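Long-range contacts in fusion DH (Streptomyces sp. MJ635-86F5, PDB 6K97), which probably catalyses dehydration of polyketide intermediates in cremimycin biosynthesis, here as an engineered fusion of a split dehydratase domain: residues L202-Y213 and D256-L267; P298-L306 and V317-R325. All coordinates share one frame; numbering follows the deposited sequence.

Contact 1. Residues L202-Y213 and D256-L267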
ATOM      1  N   LEU A 202     -23.131  11.187 -35.627  1.00 38.73           N
ATOM      2  CA  LEU A 202     -21.765  10.725 -35.344  1.00 38.55           C
ATOM      3  C   LEU A 202     -21.774   9.439 -34.464  1.00 40.15           C
ATOM      4  O   LEU A 202     -21.062   8.434 -34.759  1.00 40.95           O
ATOM      5  CB  LEU A 202     -20.976  11.815 -34.649  1.00 38.15           C
ATOM      6  CG  LEU A 202     -19.562  11.411 -34.239  1.00 34.97           C
ATOM      7  CD1 LEU A 202     -18.711  11.139 -35.469  1.00 34.38           C
ATOM      8  CD2 LEU A 202     -18.968  12.497 -33.408  1.00 36.13           C
ATOM      9  N   TYR A 203     -22.566   9.463 -33.386  1.00 38.48           N
ATOM     10  CA  TYR A 203     -22.629   8.299 -32.503  1.00 36.83           C
ATOM     11  C   TYR A 203     -23.155   7.068 -33.220  1.00 39.68           C
ATOM     12  O   TYR A 203     -22.644   5.972 -32.998  1.00 42.28           O
ATOM     13  CB  TYR A 203     -23.421   8.605 -31.258  1.00 35.92           C
ATOM     14  CG  TYR A 203     -22.656   9.352 -30.210  1.00 34.77           C
ATOM     15  CD1 TYR A 203     -21.492   8.858 -29.707  1.00 34.15           C
ATOM     16  CD2 TYR A 203     -23.108  10.562 -29.714  1.00 36.10           C
ATOM     17  CE1 TYR A 203     -20.784   9.534 -28.741  1.00 34.77           C
ATOM     18  CE2 TYR A 203     -22.393  11.266 -28.763  1.00 33.86           C
ATOM     19  CZ  TYR A 203     -21.236  10.736 -28.263  1.00 35.35           C
ATOM     20  OH  TYR A 203     -20.518  11.406 -27.261  1.00 32.74           O
ATOM     21  N   ALA A 204     -24.106   7.228 -34.147  1.00 41.41           N
ATOM     22  CA  ALA A 204     -24.568   6.054 -34.927  1.00 41.74           C
ATOM     23  C   ALA A 204     -23.459   5.422 -35.777  1.00 41.97           C
ATOM     24  O   ALA A 204     -23.306   4.211 -35.823  1.00 45.45           O
ATOM     25  CB  ALA A 204     -25.748   6.414 -35.777  1.00 42.15           C
ATOM     26  N   ARG A 205     -22.685   6.245 -36.467  1.00 42.21           N
ATOM     27  CA  ARG A 205     -21.574   5.745 -37.290  1.00 39.92           C
ATOM     28  C   ARG A 205     -20.452   5.119 -36.424  1.00 40.91           C
ATOM     29  O   ARG A 205     -19.872   4.061 -36.736  1.00 42.10           O
ATOM     30  CB  ARG A 205     -21.070   6.902 -38.185  1.00 39.55           C
ATOM     31  CG  ARG A 205     -22.046   7.179 -39.332  1.00 41.46           C
ATOM     32  CD  ARG A 205     -21.565   8.319 -40.225  1.00 42.92           C
ATOM     33  NE  ARG A 205     -21.787   9.633 -39.613  1.00 43.49           N
ATOM     34  CZ  ARG A 205     -22.904  10.350 -39.695  1.00 42.29           C
ATOM     35  NH1 ARG A 205     -23.974   9.931 -40.336  1.00 43.18           N
ATOM     36  NH2 ARG A 205     -22.946  11.510 -39.100  1.00 44.14           N
ATOM     37  N   LEU A 206     -20.166   5.737 -35.291  1.00 39.58           N
ATOM     38  CA  LEU A 206     -19.211   5.149 -34.393  1.00 36.76           C
ATOM     39  C   LEU A 206     -19.659   3.752 -33.901  1.00 36.95           C
ATOM     40  O   LEU A 206     -18.844   2.793 -33.822  1.00 34.57           O
ATOM     41  CB  LEU A 206     -18.977   6.100 -33.263  1.00 36.97           C
ATOM     42  CG  LEU A 206     -18.241   7.394 -33.651  1.00 38.93           C
ATOM     43  CD1 LEU A 206     -18.129   8.302 -32.419  1.00 40.02           C
ATOM     44  CD2 LEU A 206     -16.846   7.099 -34.187  1.00 40.09           C
ATOM     45  N   ALA A 207     -20.952   3.630 -33.607  1.00 36.31           N
ATOM     46  CA  ALA A 207     -21.525   2.363 -33.148  1.00 37.45           C
ATOM     47  C   ALA A 207     -21.377   1.283 -34.196  1.00 40.34           C
ATOM     48  O   ALA A 207     -21.085   0.128 -33.877  1.00 43.50           O
ATOM     49  CB  ALA A 207     -22.982   2.549 -32.752  1.00 37.27           C
ATOM     50  N   ASP A 208     -21.549   1.660 -35.455  1.00 42.96           N
ATOM     51  CA  ASP A 208     -21.380   0.726 -36.558  1.00 45.37           C
ATOM     52  C   ASP A 208     -19.974   0.243 -36.717  1.00 43.29           C
ATOM     53  O   ASP A 208     -19.776  -0.781 -37.295  1.00 47.19           O
ATOM     54  CB  ASP A 208     -21.835   1.361 -37.887  1.00 50.20           C
ATOM     55  CG  ASP A 208     -23.362   1.400 -38.020  1.00 53.07           C
ATOM     56  OD1 ASP A 208     -24.059   0.608 -37.340  1.00 59.90           O
ATOM     57  OD2 ASP A 208     -23.869   2.256 -38.762  1.00 52.42           O
ATOM     58  N   ARG A 209     -18.997   0.961 -36.200  1.00 44.14           N
ATOM     59  CA  ARG A 209     -17.599   0.533 -36.226  1.00 43.93           C
ATOM     60  C   ARG A 209     -17.162  -0.227 -34.983  1.00 42.51           C
ATOM     61  O   ARG A 209     -16.014  -0.630 -34.916  1.00 41.38           O
ATOM     62  CB  ARG A 209     -16.685   1.770 -36.315  1.00 48.21           C
ATOM     63  CG  ARG A 209     -17.000   2.785 -37.422  1.00 54.14           C
ATOM     64  CD  ARG A 209     -16.423   2.366 -38.753  1.00 60.63           C
ATOM     65  NE  ARG A 209     -14.971   2.514 -38.795  1.00 68.17           N
ATOM     66  CZ  ARG A 209     -14.292   3.421 -39.504  1.00 66.64           C
ATOM     67  NH1 ARG A 209     -12.961   3.387 -39.466  1.00 64.52           N
ATOM     68  NH2 ARG A 209     -14.903   4.340 -40.244  1.00 63.46           N
ATOM     69  N   GLY A 210     -18.027  -0.333 -33.968  1.00 39.99           N
ATOM     70  CA  GLY A 210     -17.678  -0.986 -32.721  1.00 40.85           C
ATOM     71  C   GLY A 210     -17.536  -0.117 -31.461  1.00 43.24           C
ATOM     72  O   GLY A 210     -17.233  -0.627 -30.377  1.00 41.91           O
ATOM     73  N   PHE A 211     -17.708   1.188 -31.601  1.00 42.70           N
ATOM     74  CA  PHE A 211     -17.723   2.062 -30.451  1.00 44.10           C
ATOM     75  C   PHE A 211     -19.143   2.078 -29.874  1.00 44.95           C
ATOM     76  O   PHE A 211     -19.960   2.919 -30.227  1.00 43.79           O
ATOM     77  CB  PHE A 211     -17.288   3.481 -30.838  1.00 43.10           C
ATOM     78  CG  PHE A 211     -15.893   3.563 -31.393  1.00 42.94           C
ATOM     79  CD1 PHE A 211     -14.802   3.722 -30.552  1.00 46.87           C
ATOM     80  CD2 PHE A 211     -15.664   3.490 -32.746  1.00 44.31           C
ATOM     81  CE1 PHE A 211     -13.505   3.785 -31.058  1.00 47.63           C
ATOM     82  CE2 PHE A 211     -14.377   3.542 -33.253  1.00 45.78           C
ATOM     83  CZ  PHE A 211     -13.288   3.690 -32.410  1.00 46.01           C
ATOM     84  N   GLN A 212     -19.435   1.132 -29.001  1.00 42.68           N
ATOM     85  CA  GLN A 212     -20.788   0.958 -28.535  1.00 44.24           C
ATOM     86  C   GLN A 212     -21.029   1.721 -27.243  1.00 43.75           C
ATOM     87  O   GLN A 212     -21.161   1.140 -26.176  1.00 45.93           O
ATOM     88  CB  GLN A 212     -21.064  -0.521 -28.353  1.00 45.73           C
ATOM     89  CG  GLN A 212     -20.982  -1.255 -29.687  1.00 47.35           C
ATOM     90  CD  GLN A 212     -20.428  -2.672 -29.638  1.00 49.45           C
ATOM     91  OE1 GLN A 212     -19.785  -3.105 -28.683  1.00 51.48           O
ATOM     92  NE2 GLN A 212     -20.629  -3.375 -30.726  1.00 52.81           N
ATOM     93  N   TYR A 213     -21.103   3.034 -27.355  1.00 40.55           N
ATOM     94  CA  TYR A 213     -21.224   3.894 -26.200  1.00 40.05           C
ATOM     95  C   TYR A 213     -22.673   3.904 -25.690  1.00 41.75           C
ATOM     96  O   TYR A 213     -23.567   4.337 -26.399  1.00 37.79           O
ATOM     97  CB  TYR A 213     -20.798   5.311 -26.562  1.00 38.07           C
ATOM     98  CG  TYR A 213     -19.316   5.437 -26.960  1.00 39.24           C
ATOM     99  CD1 TYR A 213     -18.293   5.035 -26.088  1.00 39.23           C
ATOM    100  CD2 TYR A 213     -18.945   6.056 -28.163  1.00 38.04           C
ATOM    101  CE1 TYR A 213     -16.957   5.189 -26.432  1.00 40.00           C
ATOM    102  CE2 TYR A 213     -17.637   6.245 -28.485  1.00 39.64           C
ATOM    103  CZ  TYR A 213     -16.638   5.783 -27.620  1.00 40.52           C
ATOM    104  OH  TYR A 213     -15.335   5.928 -27.967  1.00 37.82           O
ATOM    105  N   ASP A 256     -13.766  11.677 -22.104  1.00 37.57           N
ATOM    106  CA  ASP A 256     -13.880  10.790 -23.279  1.00 39.24           C
ATOM    107  C   ASP A 256     -14.797  11.400 -24.357  1.00 37.89           C
ATOM    108  O   ASP A 256     -14.538  11.232 -25.540  1.00 34.96           O
ATOM    109  CB  ASP A 256     -14.417   9.425 -22.866  1.00 40.53           C
ATOM    110  CG  ASP A 256     -14.190   8.348 -23.903  1.00 40.58           C
ATOM    111  OD1 ASP A 256     -13.049   8.129 -24.311  1.00 39.52           O
ATOM    112  OD2 ASP A 256     -15.159   7.655 -24.260  1.00 44.11           O
ATOM    113  N   ALA A 257     -15.883  12.059 -23.952  1.00 36.85           N
ATOM    114  CA  ALA A 257     -16.812  12.630 -24.941  1.00 39.72           C
ATOM    115  C   ALA A 257     -16.145  13.729 -25.750  1.00 42.66           C
ATOM    116  O   ALA A 257     -16.408  13.892 -26.946  1.00 46.80           O
ATOM    117  CB  ALA A 257     -18.037  13.162 -24.275  1.00 39.44           C
ATOM    118  N   ALA A 258     -15.199  14.405 -25.106  1.00 44.17           N
ATOM    119  CA  ALA A 258     -14.317  15.360 -25.777  1.00 43.24           C
ATOM    120  C   ALA A 258     -13.455  14.745 -26.835  1.00 45.58           C
ATOM    121  O   ALA A 258     -13.059  15.438 -27.745  1.00 54.03           O
ATOM    122  CB  ALA A 258     -13.428  16.049 -24.761  1.00 46.20           C
ATOM    123  N   LEU A 259     -13.162  13.448 -26.750  1.00 48.08           N
ATOM    124  CA  LEU A 259     -12.458  12.761 -27.834  1.00 47.62           C
ATOM    125  C   LEU A 259     -13.383  12.232 -28.901  1.00 50.14           C
ATOM    126  O   LEU A 259     -12.908  11.877 -29.997  1.00 55.22           O
ATOM    127  CB  LEU A 259     -11.629  11.563 -27.311  1.00 47.63           C
ATOM    128  CG  LEU A 259     -10.648  11.847 -26.186  1.00 53.49           C
ATOM    129  CD1 LEU A 259      -9.864  10.576 -25.839  1.00 52.05           C
ATOM    130  CD2 LEU A 259      -9.734  12.999 -26.567  1.00 52.04           C
ATOM    131  N   HIS A 260     -14.672  12.057 -28.597  1.00 42.54           N
ATOM    132  CA  HIS A 260     -15.537  11.437 -29.584  1.00 38.14           C
ATOM    133  C   HIS A 260     -15.568  12.297 -30.849  1.00 38.62           C
ATOM    134  O   HIS A 260     -15.468  11.800 -31.974  1.00 38.48           O
ATOM    135  CB  HIS A 260     -16.925  11.193 -29.009  1.00 37.94           C
ATOM    136  CG  HIS A 260     -16.930  10.236 -27.842  1.00 38.25           C
ATOM    137  ND1 HIS A 260     -17.960  10.171 -26.936  1.00 36.39           N
ATOM    138  CD2 HIS A 260     -16.026   9.299 -27.451  1.00 34.07           C
ATOM    139  CE1 HIS A 260     -17.690   9.231 -26.047  1.00 35.92           C
ATOM    140  NE2 HIS A 260     -16.526   8.694 -26.338  1.00 33.42           N
ATOM    141  N   ALA A 261     -15.584  13.605 -30.660  1.00 39.58           N
ATOM    142  CA  ALA A 261     -15.513  14.506 -31.791  1.00 41.53           C
ATOM    143  C   ALA A 261     -14.275  14.257 -32.628  1.00 40.34           C
ATOM    144  O   ALA A 261     -14.344  14.246 -33.853  1.00 48.32           O
ATOM    145  CB  ALA A 261     -15.544  15.948 -31.330  1.00 43.50           C
ATOM    146  N   ALA A 262     -13.151  14.060 -31.992  1.00 37.68           N
ATOM    147  CA  ALA A 262     -11.907  13.901 -32.755  1.00 39.22           C
ATOM    148  C   ALA A 262     -11.950  12.629 -33.602  1.00 40.05           C
ATOM    149  O   ALA A 262     -11.334  12.580 -34.649  1.00 40.19           O
ATOM    150  CB  ALA A 262     -10.690  13.904 -31.850  1.00 35.21           C
ATOM    151  N   LEU A 263     -12.699  11.628 -33.142  1.00 42.07           N
ATOM    152  CA  LEU A 263     -12.830  10.370 -33.880  1.00 41.98           C
ATOM    153  C   LEU A 263     -13.466  10.559 -35.237  1.00 40.26           C
ATOM    154  O   LEU A 263     -13.269   9.731 -36.075  1.00 40.80           O
ATOM    155  CB  LEU A 263     -13.651   9.336 -33.119  1.00 40.07           C
ATOM    156  CG  LEU A 263     -13.070   8.832 -31.811  1.00 42.06           C
ATOM    157  CD1 LEU A 263     -14.116   7.972 -31.122  1.00 42.92           C
ATOM    158  CD2 LEU A 263     -11.773   8.070 -32.047  1.00 42.37           C
ATOM    159  N   GLY A 264     -14.203  11.641 -35.466  1.00 41.03           N
ATOM    160  CA  GLY A 264     -14.841  11.854 -36.775  1.00 41.07           C
ATOM    161  C   GLY A 264     -13.789  11.890 -37.873  1.00 44.04           C
ATOM    162  O   GLY A 264     -13.719  10.986 -38.706  1.00 43.59           O
ATOM    163  N   PRO A 265     -12.961  12.936 -37.890  1.00 45.02           N
ATOM    164  CA  PRO A 265     -11.977  13.039 -38.963  1.00 48.44           C
ATOM    165  C   PRO A 265     -10.929  11.943 -38.883  1.00 52.26           C
ATOM    166  O   PRO A 265     -10.523  11.414 -39.919  1.00 55.07           O
ATOM    167  CB  PRO A 265     -11.329  14.423 -38.771  1.00 49.57           C
ATOM    168  CG  PRO A 265     -11.787  14.904 -37.423  1.00 52.00           C
ATOM    169  CD  PRO A 265     -13.086  14.179 -37.112  1.00 49.08           C
ATOM    170  N   LEU A 266     -10.538  11.556 -37.673  1.00 53.67           N
ATOM    171  CA  LEU A 266      -9.496  10.538 -37.489  1.00 57.61           C
ATOM    172  C   LEU A 266      -9.864   9.130 -37.988  1.00 56.33           C
ATOM    173  O   LEU A 266      -8.957   8.356 -38.220  1.00 58.67           O
ATOM    174  CB  LEU A 266      -9.041  10.456 -36.016  1.00 58.76           C
ATOM    175  CG  LEU A 266      -8.187  11.633 -35.472  1.00 65.54           C
ATOM    176  CD1 LEU A 266      -7.636  11.303 -34.092  1.00 67.38           C
ATOM    177  CD2 LEU A 266      -7.055  12.121 -36.389  1.00 65.14           C
ATOM    178  N   LEU A 267     -11.147   8.798 -38.126  1.00 51.96           N
ATOM    179  CA  LEU A 267     -11.587   7.489 -38.615  1.00 57.25           C
ATOM    180  C   LEU A 267     -11.982   7.495 -40.089  1.00 57.88           C
ATOM    181  O   LEU A 267     -12.427   6.496 -40.611  1.00 56.96           O
ATOM    182  CB  LEU A 267     -12.811   6.990 -37.786  1.00 55.94           C
ATOM    183  CG  LEU A 267     -12.553   6.601 -36.336  1.00 61.47           C
ATOM    184  CD1 LEU A 267     -13.836   6.077 -35.698  1.00 60.46           C
ATOM    185  CD2 LEU A 267     -11.455   5.543 -36.192  1.00 65.09           C
TER
HETATM  186  O   HOH W   1     -13.012   5.728 -26.132  1.00 44.88           O
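The imidazole of His260 meets the Tyr213 ring face to face in an offset stack, with planes 30° apart and centroids separated by 4.0 Å. The overlap is eccentric: His260 NE2 sits 3.2 Å above the Tyr213 ring plane, displaced toward the rim near CZ. The opposite imidazole face is occupied by its own helix, through Asp256 O and Ala257 CA, because CG is anti to the carbonyl carbon (chi1 -63°) and the ring folds back along the preceding turn. At the imidazole edge, in plane, Tyr203 OH forms a hydrogen bond of 2.9 Å with His260 ND1, and the two rings stand nearly perpendicular. His260 NE2 donates to Asp256 OD2 at 2.7 Å, tilted from the imidazole plane and meeting the oxygen from above the carboxylate plane, 66° out. With both nitrogens engaged, rotation of the imidazole is restricted. A water at the edge of the Tyr213 ring bridges its OH to Asp256 OD1, thus holding the second carboxylate oxygen.

Phe211 receives Leu263 CD1 over one face, while Leu206 O lies at its edge. Leu267 CD1 approaches obliquely, 3.6 Å from Phe211 CE2, and also touches Leu206 CD2 at 3.5 Å. Beside this apolar cluster the Arg209 guanidinium lies with one face over Leu267 CB, and NH1 and NH2 both make weak bonds to Leu267 O. After helix 199-208, Gly210, with positive phi, first leaves helical angles, in a Schellman motif turning the chain toward Phe211 and Tyr213.

Both segments belong to the predicted C-terminal hotdog region. Asp256 also touches His65, in the N-terminal hotdog part of the engineered fusion. Polyketide synthase dehydratases pair a histidine and an aspartate from the two halves of a double hotdog, so His65 and Asp256 probably mark the active site.

Contact 2. Residues P298-L306 and V317-R325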
ATOM      1  N   PRO A 298      -5.271  19.442 -34.430  1.00 52.14           N
ATOM      2  CA  PRO A 298      -4.434  18.286 -34.831  1.00 52.47           C
ATOM      3  C   PRO A 298      -3.014  18.434 -34.343  1.00 52.21           C
ATOM      4  O   PRO A 298      -2.572  19.556 -34.115  1.00 52.02           O
ATOM      5  CB  PRO A 298      -4.467  18.343 -36.341  1.00 53.59           C
ATOM      6  CG  PRO A 298      -4.671  19.789 -36.647  1.00 57.34           C
ATOM      7  CD  PRO A 298      -5.620  20.279 -35.592  1.00 57.15           C
ATOM      8  N   ASP A 299      -2.319  17.312 -34.156  1.00 50.99           N
ATOM      9  CA  ASP A 299      -1.017  17.328 -33.531  1.00 50.19           C
ATOM     10  C   ASP A 299      -0.072  16.329 -34.171  1.00 52.58           C
ATOM     11  O   ASP A 299       0.838  15.822 -33.530  1.00 59.29           O
ATOM     12  CB  ASP A 299      -1.169  16.972 -32.055  1.00 49.94           C
ATOM     13  CG  ASP A 299       0.083  17.214 -31.274  1.00 52.72           C
ATOM     14  OD1 ASP A 299       0.700  18.275 -31.505  1.00 59.20           O
ATOM     15  OD2 ASP A 299       0.462  16.363 -30.427  1.00 56.16           O
ATOM     16  N   GLY A 300      -0.227  16.072 -35.447  1.00 52.11           N
ATOM     17  CA  GLY A 300       0.572  15.028 -36.054  1.00 55.55           C
ATOM     18  C   GLY A 300      -0.371  13.881 -36.295  1.00 56.53           C
ATOM     19  O   GLY A 300      -1.554  14.013 -36.045  1.00 58.17           O
ATOM     20  N   ASP A 301       0.138  12.780 -36.821  1.00 58.55           N
ATOM     21  CA  ASP A 301      -0.727  11.779 -37.382  1.00 61.63           C
ATOM     22  C   ASP A 301      -1.345  10.911 -36.261  1.00 56.45           C
ATOM     23  O   ASP A 301      -0.651  10.393 -35.384  1.00 49.81           O
ATOM     24  CB  ASP A 301      -0.001  10.965 -38.477  1.00 72.26           C
ATOM     25  CG  ASP A 301       0.761   9.770 -37.934  1.00 81.21           C
ATOM     26  OD1 ASP A 301       1.793   9.962 -37.253  1.00 88.34           O
ATOM     27  OD2 ASP A 301       0.316   8.633 -38.211  1.00 83.87           O
ATOM     28  N   LYS A 302      -2.676  10.834 -36.318  1.00 50.15           N
ATOM     29  CA  LYS A 302      -3.492  10.173 -35.358  1.00 45.05           C
ATOM     30  C   LYS A 302      -3.401  10.782 -33.949  1.00 41.30           C
ATOM     31  O   LYS A 302      -3.813  10.137 -32.949  1.00 36.88           O
ATOM     32  CB  LYS A 302      -3.184   8.663 -35.399  1.00 51.03           C
ATOM     33  CG  LYS A 302      -3.392   8.033 -36.774  1.00 49.63           C
ATOM     34  CD  LYS A 302      -4.826   8.143 -37.238  1.00 52.25           C
ATOM     35  CE  LYS A 302      -4.933   7.831 -38.728  1.00 57.80           C
ATOM     36  NZ  LYS A 302      -6.237   8.309 -39.285  1.00 57.97           N
ATOM     37  N   SER A 303      -2.899  12.024 -33.855  1.00 37.32           N
ATOM     38  CA  SER A 303      -2.836  12.721 -32.570  1.00 36.90           C
ATOM     39  C   SER A 303      -3.581  14.026 -32.605  1.00 35.29           C
ATOM     40  O   SER A 303      -3.594  14.702 -33.602  1.00 34.83           O
ATOM     41  CB  SER A 303      -1.411  13.036 -32.176  1.00 41.79           C
ATOM     42  OG  SER A 303      -0.551  11.998 -32.498  1.00 50.62           O
ATOM     43  N   VAL A 304      -4.175  14.397 -31.485  1.00 33.33           N
ATOM     44  CA  VAL A 304      -4.763  15.707 -31.326  1.00 33.01           C
ATOM     45  C   VAL A 304      -4.382  16.306 -29.999  1.00 33.25           C
ATOM     46  O   VAL A 304      -3.876  15.621 -29.089  1.00 33.34           O
ATOM     47  CB  VAL A 304      -6.302  15.671 -31.384  1.00 33.84           C
ATOM     48  CG1 VAL A 304      -6.756  15.183 -32.757  1.00 34.20           C
ATOM     49  CG2 VAL A 304      -6.910  14.880 -30.248  1.00 32.16           C
ATOM     50  N   SER A 305      -4.548  17.602 -29.887  1.00 34.22           N
ATOM     51  CA  SER A 305      -4.397  18.164 -28.565  1.00 36.84           C
ATOM     52  C   SER A 305      -5.657  18.890 -28.243  1.00 34.06           C
ATOM     53  O   SER A 305      -6.447  19.182 -29.129  1.00 33.87           O
ATOM     54  CB  SER A 305      -3.137  19.019 -28.456  1.00 37.91           C
ATOM     55  OG  SER A 305      -3.332  20.205 -29.104  1.00 43.99           O
ATOM     56  N   LEU A 306      -5.845  19.187 -26.984  1.00 33.36           N
ATOM     57  CA  LEU A 306      -7.016  19.923 -26.615  1.00 36.45           C
ATOM     58  C   LEU A 306      -6.912  20.788 -25.371  1.00 36.42           C
ATOM     59  O   LEU A 306      -5.991  20.690 -24.542  1.00 34.06           O
ATOM     60  CB  LEU A 306      -8.174  18.978 -26.510  1.00 41.10           C
ATOM     61  CG  LEU A 306      -8.109  17.887 -25.461  1.00 41.86           C
ATOM     62  CD1 LEU A 306      -8.760  18.363 -24.187  1.00 46.29           C
ATOM     63  CD2 LEU A 306      -8.830  16.664 -25.972  1.00 41.46           C
ATOM     64  N   VAL A 317      -9.087  22.132 -18.175  1.00 34.23           N
ATOM     65  CA  VAL A 317      -8.054  21.154 -18.471  1.00 33.58           C
ATOM     66  C   VAL A 317      -7.473  21.394 -19.802  1.00 32.45           C
ATOM     67  O   VAL A 317      -8.154  21.867 -20.718  1.00 35.96           O
ATOM     68  CB  VAL A 317      -8.600  19.723 -18.376  1.00 35.14           C
ATOM     69  CG1 VAL A 317      -9.790  19.544 -19.253  1.00 35.45           C
ATOM     70  CG2 VAL A 317      -7.551  18.696 -18.726  1.00 38.38           C
ATOM     71  N   SER A 318      -6.194  21.095 -19.917  1.00 33.21           N
ATOM     72  CA  SER A 318      -5.543  21.022 -21.223  1.00 35.79           C
ATOM     73  C   SER A 318      -4.737  19.716 -21.369  1.00 33.86           C
ATOM     74  O   SER A 318      -4.292  19.147 -20.356  1.00 35.52           O
ATOM     75  CB  SER A 318      -4.670  22.269 -21.435  1.00 37.84           C
ATOM     76  OG  SER A 318      -3.495  22.199 -20.707  1.00 38.13           O
ATOM     77  N   VAL A 319      -4.563  19.268 -22.620  1.00 33.35           N
ATOM     78  CA  VAL A 319      -3.867  18.017 -22.961  1.00 32.77           C
ATOM     79  C   VAL A 319      -2.901  18.338 -24.049  1.00 34.10           C
ATOM     80  O   VAL A 319      -3.304  18.677 -25.162  1.00 38.43           O
ATOM     81  CB  VAL A 319      -4.834  16.936 -23.427  1.00 33.15           C
ATOM     82  CG1 VAL A 319      -4.151  15.606 -23.670  1.00 33.75           C
ATOM     83  CG2 VAL A 319      -5.922  16.752 -22.397  1.00 33.68           C
ATOM     84  N   GLY A 320      -1.610  18.246 -23.742  1.00 35.09           N
ATOM     85  CA  GLY A 320      -0.577  18.487 -24.742  1.00 34.87           C
ATOM     86  C   GLY A 320      -0.831  17.624 -25.936  1.00 35.77           C
ATOM     87  O   GLY A 320      -0.778  18.086 -27.044  1.00 37.88           O
ATOM     88  N   SER A 321      -1.153  16.349 -25.734  1.00 37.06           N
ATOM     89  CA  SER A 321      -1.274  15.464 -26.887  1.00 37.13           C
ATOM     90  C   SER A 321      -2.006  14.197 -26.511  1.00 36.01           C
ATOM     91  O   SER A 321      -1.795  13.677 -25.422  1.00 30.07           O
ATOM     92  CB  SER A 321       0.130  15.127 -27.434  1.00 36.13           C
ATOM     93  OG  SER A 321       0.011  14.396 -28.630  1.00 39.36           O
ATOM     94  N   VAL A 322      -2.873  13.717 -27.409  1.00 35.53           N
ATOM     95  CA  VAL A 322      -3.488  12.393 -27.252  1.00 35.37           C
ATOM     96  C   VAL A 322      -3.292  11.645 -28.535  1.00 35.10           C
ATOM     97  O   VAL A 322      -3.791  12.116 -29.567  1.00 34.08           O
ATOM     98  CB  VAL A 322      -4.993  12.424 -27.057  1.00 36.35           C
ATOM     99  CG1 VAL A 322      -5.500  10.992 -26.822  1.00 35.82           C
ATOM    100  CG2 VAL A 322      -5.358  13.299 -25.903  1.00 38.68           C
ATOM    101  N   ALA A 323      -2.601  10.492 -28.472  1.00 32.90           N
ATOM    102  CA  ALA A 323      -2.265   9.707 -29.665  1.00 33.33           C
ATOM    103  C   ALA A 323      -3.172   8.470 -29.736  1.00 34.68           C
ATOM    104  O   ALA A 323      -3.348   7.777 -28.735  1.00 33.96           O
ATOM    105  CB  ALA A 323      -0.818   9.261 -29.606  1.00 32.20           C
ATOM    106  N   LEU A 324      -3.753   8.200 -30.905  1.00 36.29           N
ATOM    107  CA  LEU A 324      -4.600   6.993 -31.085  1.00 36.22           C
ATOM    108  C   LEU A 324      -3.911   5.945 -31.926  1.00 34.68           C
ATOM    109  O   LEU A 324      -3.050   6.261 -32.719  1.00 34.89           O
ATOM    110  CB  LEU A 324      -5.963   7.331 -31.702  1.00 37.67           C
ATOM    111  CG  LEU A 324      -7.022   7.975 -30.781  1.00 38.90           C
ATOM    112  CD1 LEU A 324      -6.565   9.368 -30.427  1.00 39.98           C
ATOM    113  CD2 LEU A 324      -8.389   8.072 -31.466  1.00 40.22           C
ATOM    114  N   ARG A 325      -4.306   4.697 -31.769  1.00 35.11           N
ATOM    115  CA  ARG A 325      -3.727   3.609 -32.591  1.00 37.96           C
ATOM    116  C   ARG A 325      -4.777   2.548 -32.939  1.00 35.90           C
ATOM    117  O   ARG A 325      -5.771   2.460 -32.274  1.00 33.31           O
ATOM    118  CB  ARG A 325      -2.529   2.930 -31.903  1.00 36.18           C
ATOM    119  CG  ARG A 325      -2.955   2.218 -30.643  1.00 38.51           C
ATOM    120  CD  ARG A 325      -1.875   1.512 -29.836  1.00 40.99           C
ATOM    121  NE  ARG A 325      -1.035   0.673 -30.671  1.00 42.03           N
ATOM    122  CZ  ARG A 325      -0.334  -0.372 -30.249  1.00 45.84           C
ATOM    123  NH1 ARG A 325      -0.369  -0.787 -28.979  1.00 41.52           N
ATOM    124  NH2 ARG A 325       0.414  -1.038 -31.136  1.00 50.68           N
TER
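Ser321 OG donates to Asp299 OD2 at 2.7 Å, meeting the oxygen nearly along its C-O bond. With chi1 at -174° the Ser321 hydroxyl swings away from its backbone N to reach Asp299 in the turn between strands 291-298 and 303-309. Replacing Asp299 by an alanine would probably leave this hydroxyl without its carboxylate acceptor and free to turn. Alongside, Val304 and Val322 form an antiparallel hydrogen-bonded pair; the straighter approach at the acceptor is that of Val322 N on Val304 O (2.7 Å, C=O...N angle 169°). Leu306 and Val319 form a second such pair, and their side chains lie side by side on the face shared with Val304 and Val322, Leu306 CD1 being 3.7 Å from Val319 CG2. Between the two pairs the register slips by one residue, a beta bulge in the hairpin of strands 303-309 and 315-327, part of the C-terminal hotdog. At Gly320 and Ser321 the second strand also bulges classically against Arg280 of strand 273-284. Farther along, Leu324 N donates to Lys302 O at 2.8 Å. A type II turn from Gly300 to Ser303 leads into the first strand, and the bond from Asp299 N to Ser303 O ties Asp299 beside it.

Contacts 1 and 2 have centres about 16 Å apart and meet along helix 252-266, which contributes to contact 1 from one side and rests on the strands of contact 2 with another. Leu263 CD2 lies 3.4 Å from Leu324 CD2, and Leu259 CD2 lies 3.8 Å from Leu306 CD2, so the leucines of the helix pack on the apolar face of the hairpin. Near the helix end, Lys302 NZ is 2.9 Å from Leu266 O, a probable hydrogen bond, and makes a salt bridge with Glu270. The helix thus links the hairpin to the Asp256-His260 cluster of contact 1, the probable active-site side, with Leu263 touching residues of both contacts.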